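Long-range contacts in uncharacterized protein (Bacteroides eggerthii, PDB 4FTD), which is of unknown function but pairs a six-bladed beta-propeller with an immunoglobulin-like domain and may take part in carbohydrate metabolism: residues R139-G145 / L411-Y417; L149-P154 / Y190-A196. One frame throughout, in Å; residues are numbered along the deposited sequence.

Contact 1: residues R139-G145 / L411-Y417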
loop_
_atom_site.group_PDB
_atom_site.type_symbol
_atom_site.label_atom_id
_atom_site.label_comp_id
_atom_site.label_asym_id
_atom_site.label_seq_id
_atom_site.Cartn_x
_atom_site.Cartn_y
_atom_site.Cartn_z
ATOM N N ARG A 139 -8.721 18.962 6.334
ATOM C CA ARG A 139 -8.861 18.322 4.999
ATOM C C ARG A 139 -7.661 17.503 4.591
ATOM O O ARG A 139 -7.598 16.945 3.493
ATOM C CB ARG A 139 -9.127 19.399 3.959
ATOM C CG ARG A 139 -10.392 20.150 4.258
ATOM C CD ARG A 139 -10.768 21.137 3.167
ATOM N NE ARG A 139 -11.957 21.875 3.635
ATOM C CZ ARG A 139 -12.657 22.719 2.879
ATOM N NH1 ARG A 139 -12.331 22.919 1.630
ATOM N NH2 ARG A 139 -13.682 23.375 3.378
ATOM N N CYS A 140 -6.708 17.360 5.500
ATOM C CA CYS A 140 -5.499 16.652 5.194
ATOM C C CYS A 140 -4.815 16.069 6.413
ATOM O O CYS A 140 -4.699 16.727 7.431
ATOM C CB CYS A 140 -4.520 17.606 4.557
ATOM S SG CYS A 140 -3.025 16.897 3.795
ATOM N N ALA A 141 -4.312 14.860 6.237
ATOM C CA ALA A 141 -3.464 14.164 7.182
ATOM C C ALA A 141 -2.415 13.391 6.386
ATOM O O ALA A 141 -2.630 13.038 5.229
ATOM C CB ALA A 141 -4.312 13.228 8.109
ATOM N N SER A 142 -1.248 13.176 6.984
ATOM C CA SER A 142 -0.157 12.474 6.363
ATOM C C SER A 142 0.542 11.594 7.439
ATOM O O SER A 142 0.333 11.787 8.618
ATOM C CB SER A 142 0.812 13.482 5.729
ATOM O OG SER A 142 1.923 12.854 5.087
ATOM N N TYR A 143 1.288 10.597 6.998
ATOM C CA TYR A 143 1.888 9.576 7.874
ATOM C C TYR A 143 3.229 9.153 7.332
ATOM O O TYR A 143 3.391 9.069 6.148
ATOM C CB TYR A 143 0.950 8.395 7.946
ATOM C CG TYR A 143 1.523 7.044 8.373
ATOM C CD1 TYR A 143 1.990 6.135 7.413
ATOM C CD2 TYR A 143 1.489 6.630 9.687
ATOM C CE1 TYR A 143 2.466 4.892 7.766
ATOM C CE2 TYR A 143 1.941 5.349 10.049
ATOM C CZ TYR A 143 2.428 4.504 9.068
ATOM O OH TYR A 143 2.896 3.289 9.374
ATOM N N ASP A 144 4.192 8.909 8.197
ATOM C CA ASP A 144 5.489 8.418 7.779
ATOM C C ASP A 144 6.006 7.252 8.635
ATOM O O ASP A 144 7.171 6.957 8.577
ATOM C CB ASP A 144 6.502 9.561 7.806
ATOM C CG ASP A 144 6.774 10.084 9.201
ATOM O OD1 ASP A 144 6.204 9.583 10.200
ATOM O OD2 ASP A 144 7.543 11.043 9.291
ATOM N N GLY A 145 5.164 6.652 9.472
ATOM C CA GLY A 145 5.580 5.543 10.333
ATOM C C GLY A 145 5.871 5.977 11.757
ATOM O O GLY A 145 5.692 5.205 12.673
ATOM N N LEU A 411 -11.429 15.643 0.310
ATOM C CA LEU A 411 -9.995 15.502 0.135
ATOM C C LEU A 411 -9.562 14.237 0.935
ATOM O O LEU A 411 -10.054 13.986 2.089
ATOM C CB LEU A 411 -9.207 16.760 0.564
ATOM C CG LEU A 411 -9.262 17.986 -0.394
ATOM C CD1 LEU A 411 -8.728 17.647 -1.792
ATOM C CD2 LEU A 411 -10.657 18.587 -0.441
ATOM N N ALA A 412 -8.739 13.428 0.266
ATOM C CA ALA A 412 -8.237 12.150 0.789
ATOM C C ALA A 412 -6.756 12.029 0.510
ATOM O O ALA A 412 -6.273 12.541 -0.504
ATOM C CB ALA A 412 -8.970 10.954 0.179
ATOM N N GLN A 413 -6.038 11.407 1.444
ATOM C CA GLN A 413 -4.607 11.215 1.363
ATOM C C GLN A 413 -4.311 9.718 1.621
ATOM O O GLN A 413 -5.090 8.979 2.243
ATOM C CB GLN A 413 -3.833 12.044 2.421
ATOM C CG GLN A 413 -3.982 13.554 2.282
ATOM C CD GLN A 413 -5.322 14.077 2.721
ATOM O OE1 GLN A 413 -5.866 13.636 3.748
ATOM N NE2 GLN A 413 -5.861 15.041 1.980
ATOM N N THR A 414 -3.186 9.299 1.076
ATOM C CA THR A 414 -2.594 7.989 1.335
ATOM C C THR A 414 -1.127 8.190 1.682
ATOM O O THR A 414 -0.501 9.200 1.343
ATOM C CB THR A 414 -2.701 7.023 0.143
ATOM O OG1 THR A 414 -2.024 7.584 -0.986
ATOM C CG2 THR A 414 -4.152 6.709 -0.173
ATOM N N ASP A 415 -0.571 7.199 2.350
ATOM C CA ASP A 415 0.862 7.175 2.672
ATOM C C ASP A 415 1.216 5.748 3.061
ATOM O O ASP A 415 0.337 4.952 3.342
ATOM C CB ASP A 415 1.210 8.118 3.841
ATOM C CG ASP A 415 1.562 9.546 3.403
ATOM O OD1 ASP A 415 2.406 9.737 2.463
ATOM O OD2 ASP A 415 1.013 10.485 4.052
ATOM N N TYR A 416 2.501 5.435 3.084
ATOM C CA TYR A 416 2.910 4.112 3.536
ATOM C C TYR A 416 4.284 4.165 4.112
ATOM O O TYR A 416 5.020 5.111 3.849
ATOM C CB TYR A 416 2.860 3.111 2.367
ATOM C CG TYR A 416 3.879 3.377 1.291
ATOM C CD1 TYR A 416 3.599 4.244 0.227
ATOM C CD2 TYR A 416 5.129 2.742 1.314
ATOM C CE1 TYR A 416 4.549 4.484 -0.757
ATOM C CE2 TYR A 416 6.076 2.982 0.334
ATOM C CZ TYR A 416 5.767 3.845 -0.692
ATOM O OH TYR A 416 6.685 4.065 -1.631
ATOM N N TYR A 417 4.624 3.112 4.846
ATOM C CA TYR A 417 5.919 2.920 5.465
ATOM C C TYR A 417 6.248 1.417 5.476
ATOM O O TYR A 417 5.392 0.585 5.809
ATOM C CB TYR A 417 5.889 3.440 6.899
ATOM C CG TYR A 417 7.122 3.106 7.688
ATOM C CD1 TYR A 417 8.300 3.802 7.472
ATOM C CD2 TYR A 417 7.098 2.110 8.680
ATOM C CE1 TYR A 417 9.444 3.501 8.198
ATOM C CE2 TYR A 417 8.243 1.806 9.422
ATOM C CZ TYR A 417 9.403 2.506 9.166
ATOM O OH TYR A 417 10.529 2.235 9.879
HETATM O O HOH W 1 3.811 12.155 2.606
#
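Two parallel strands (8° between their directions, axes 6.3 Å apart) can be joined through side chains instead of backbone pairing. Gln413, with chi1 m and chi2 p, curls over so that its amide lies along the edge of 139-143: Gln413 NE2 donates to Arg139 O (3.0 Å) while Gln413 OE1 accepts from Ala141 N (3.2 Å). Two residues on, Asp415 (chi1 -90°) brings OD2 to Tyr143 N (3.0 Å) and Ser142 OG (2.7 Å). Water 1 donates to both Ser142 OG and Asp415 OD1, and the latter also forms a salt bridge with Lys343. Beyond the carboxylate, Tyr143, a t rotamer, packs its CE1 against Tyr417 CB (3.8 Å). Tyr417, also t, offers a ring face to Gly145 CA, 4.3 Å from the ring centroid, a CH-pi contact; a beta carbon at 145 would collide with the ring. Here the innermost strands of two neighbouring blades run side by side, as round the axis of a beta-propeller; strand 120-125 completes the blade of 412-417, closing the ring.

Contact 2: residues L149-P154 / Y190-A196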
loop_
_atom_site.group_PDB
_atom_site.type_symbol
_atom_site.label_atom_id
_atom_site.label_comp_id
_atom_site.label_asym_id
_atom_site.label_seq_id
_atom_site.Cartn_x
_atom_site.Cartn_y
_atom_site.Cartn_z
ATOM N N LEU A 149 0.492 13.497 10.838
ATOM C CA LEU A 149 0.296 14.946 10.770
ATOM C C LEU A 149 -1.184 15.186 10.483
ATOM O O LEU A 149 -1.727 14.573 9.566
ATOM C CB LEU A 149 1.153 15.546 9.650
ATOM C CG LEU A 149 0.836 16.978 9.146
ATOM C CD1 LEU A 149 1.126 17.980 10.276
ATOM C CD2 LEU A 149 1.592 17.295 7.838
ATOM N N VAL A 150 -1.830 16.040 11.293
ATOM C CA VAL A 150 -3.214 16.423 11.124
ATOM C C VAL A 150 -3.225 17.922 10.850
ATOM O O VAL A 150 -2.723 18.691 11.666
ATOM C CB VAL A 150 -4.053 16.115 12.358
ATOM C CG1 VAL A 150 -5.481 16.548 12.066
ATOM C CG2 VAL A 150 -3.925 14.625 12.686
ATOM N N VAL A 151 -3.697 18.333 9.652
ATOM C CA VAL A 151 -3.600 19.747 9.252
ATOM C C VAL A 151 -4.937 20.373 9.644
ATOM O O VAL A 151 -5.781 20.678 8.821
ATOM C CB VAL A 151 -3.261 19.951 7.757
ATOM C CG1 VAL A 151 -3.061 21.447 7.469
ATOM C CG2 VAL A 151 -2.046 19.117 7.388
ATOM N N SER A 152 -5.111 20.545 10.945
ATOM C CA SER A 152 -6.343 21.091 11.459
ATOM C C SER A 152 -6.319 22.626 11.533
ATOM O O SER A 152 -5.359 23.214 11.964
ATOM C CB SER A 152 -6.642 20.529 12.858
ATOM O OG SER A 152 -5.539 20.709 13.713
ATOM N N ARG A 153 -7.364 23.241 10.997
ATOM C CA ARG A 153 -7.586 24.661 11.177
ATOM C C ARG A 153 -8.469 24.746 12.444
ATOM O O ARG A 153 -9.353 23.926 12.643
ATOM C CB ARG A 153 -8.329 25.259 9.992
ATOM C CG ARG A 153 -7.445 25.462 8.761
ATOM C CD ARG A 153 -8.239 26.220 7.713
ATOM N NE ARG A 153 -9.175 25.282 7.105
ATOM C CZ ARG A 153 -10.441 25.535 6.748
ATOM N NH1 ARG A 153 -11.027 26.703 6.971
ATOM N NH2 ARG A 153 -11.156 24.559 6.202
ATOM N N PRO A 154 -8.200 25.730 13.298
ATOM C CA PRO A 154 -8.866 25.765 14.589
ATOM C C PRO A 154 -10.365 26.085 14.503
ATOM O O PRO A 154 -10.743 27.059 13.905
ATOM C CB PRO A 154 -8.128 26.847 15.353
ATOM C CG PRO A 154 -7.372 27.642 14.334
ATOM C CD PRO A 154 -7.151 26.748 13.165
ATOM N N TYR A 190 -7.098 30.505 3.387
ATOM C CA TYR A 190 -6.846 29.696 4.586
ATOM C C TYR A 190 -5.374 29.769 4.852
ATOM O O TYR A 190 -4.539 29.743 3.928
ATOM C CB TYR A 190 -7.228 28.204 4.488
ATOM C CG TYR A 190 -8.639 27.846 4.022
ATOM C CD1 TYR A 190 -9.696 28.717 4.120
ATOM C CD2 TYR A 190 -8.922 26.529 3.568
ATOM C CE1 TYR A 190 -10.983 28.356 3.702
ATOM C CE2 TYR A 190 -10.207 26.162 3.154
ATOM C CZ TYR A 190 -11.241 27.089 3.226
ATOM O OH TYR A 190 -12.534 26.775 2.791
ATOM N N ASP A 191 -5.015 29.877 6.111
ATOM C CA ASP A 191 -3.589 29.949 6.471
ATOM C C ASP A 191 -2.834 28.658 6.094
ATOM O O ASP A 191 -1.658 28.666 5.878
ATOM C CB ASP A 191 -3.460 30.128 7.960
ATOM C CG ASP A 191 -3.926 31.513 8.453
ATOM O OD1 ASP A 191 -3.944 32.483 7.687
ATOM O OD2 ASP A 191 -4.253 31.574 9.649
ATOM N N TYR A 192 -3.522 27.531 6.215
ATOM C CA TYR A 192 -3.024 26.218 5.832
ATOM C C TYR A 192 -4.237 25.334 5.481
ATOM O O TYR A 192 -5.362 25.565 5.931
ATOM C CB TYR A 192 -2.115 25.586 6.859
ATOM C CG TYR A 192 -2.456 26.004 8.268
ATOM C CD1 TYR A 192 -3.529 25.425 8.926
ATOM C CD2 TYR A 192 -1.731 26.991 8.908
ATOM C CE1 TYR A 192 -3.903 25.856 10.182
ATOM C CE2 TYR A 192 -2.085 27.420 10.207
ATOM C CZ TYR A 192 -3.168 26.842 10.808
ATOM O OH TYR A 192 -3.577 27.186 12.031
ATOM N N ASN A 193 -3.956 24.326 4.680
ATOM C CA ASN A 193 -4.958 23.434 4.144
ATOM C C ASN A 193 -4.380 22.082 3.836
ATOM O O ASN A 193 -4.749 21.117 4.481
ATOM C CB ASN A 193 -5.614 24.055 2.931
ATOM C CG ASN A 193 -6.906 23.332 2.512
ATOM O OD1 ASN A 193 -7.731 23.035 3.371
ATOM N ND2 ASN A 193 -7.100 23.075 1.203
HETATM N N MSE A 194 -3.425 21.979 2.899
HETATM C CA MSE A 194 -2.766 20.668 2.622
HETATM C C MSE A 194 -1.416 20.643 3.328
HETATM O O MSE A 194 -0.919 21.654 3.742
HETATM C CB MSE A 194 -2.530 20.493 1.122
HETATM C CG MSE A 194 -3.793 20.450 0.333
HETATM SE SE MSE A 194 -4.835 18.780 0.758
HETATM C CE MSE A 194 -6.456 19.479 1.659
ATOM N N GLY A 195 -0.826 19.463 3.439
ATOM C CA GLY A 195 0.546 19.361 3.924
ATOM C C GLY A 195 1.014 17.923 3.784
ATOM O O GLY A 195 0.254 17.074 3.319
ATOM N N ALA A 196 2.187 17.639 4.303
ATOM C CA ALA A 196 2.772 16.321 4.171
ATOM C C ALA A 196 3.927 16.201 5.169
ATOM O O ALA A 196 4.613 17.181 5.499
ATOM C CB ALA A 196 3.273 16.115 2.725
HETATM O O HOH W 2 -6.735 20.985 6.346
HETATM O O HOH W 3 -8.768 22.782 5.888
#
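Arg153 lays its guanidinium flat over the ring of Tyr190, with Arg153 CZ 3.7 Å from the Tyr190 ring centroid and the planes only 6° from parallel, a cation-pi stack. It illustrates how successive blades of a beta-propeller pack: strand 149-152, second in its blade, lies across 192-196, the innermost strand of the next, at 163° and 6.9 Å between axes, so the two are nearly antiparallel yet belong to different sheets. The stem of the arginine rests on Tyr192, Arg153 CG lying 3.8 Å from Tyr192 CE1, and Pro154 CD meets the edge of that same ring. Farther along, Val151 and Leu149 point across the interface. Val151 CG1 reaches Asn193 O (3.4 Å), and Leu149 CD2 approaches Ala196 N (3.6 Å). Glycine at 195 suits this closeness, since a beta carbon there would be tight against Val151 CG2. Both backbones deviate from regular strand: Val151 centres an inverse gamma turn, while Asn193 and Met194, the latter a selenomethionine, face Ser205 in a classic beta bulge. Between these irregularities sits water 2, 2.7 Å from Val151 O and 2.7 Å from Asn193 O.

Both contacts are blade-to-blade interfaces, sharing the blade of strands 138-143 and 147-152. These strands are adjacent in one sheet; contact 1 meets the blade of 412-420 and contact 2 that of 190-198. Cys140 O and Val151 N, 2.9 Å apart, probably hydrogen-bond between them. Contact 1, the partly buried one, joins innermost strands through hydrogen bonds made by the Gln413 amide and accepted by the Asp415 carboxylate, which also holds a glycerol, probably from the crystallisation liquor. Contact 2, the more buried, sets the shared blade's second strand against the innermost of the next and relies on aliphatic packing, stacking and bridging waters. Arg139 of contact 1 spans the two, its side chain touching Tyr190, Asn193 and Met194.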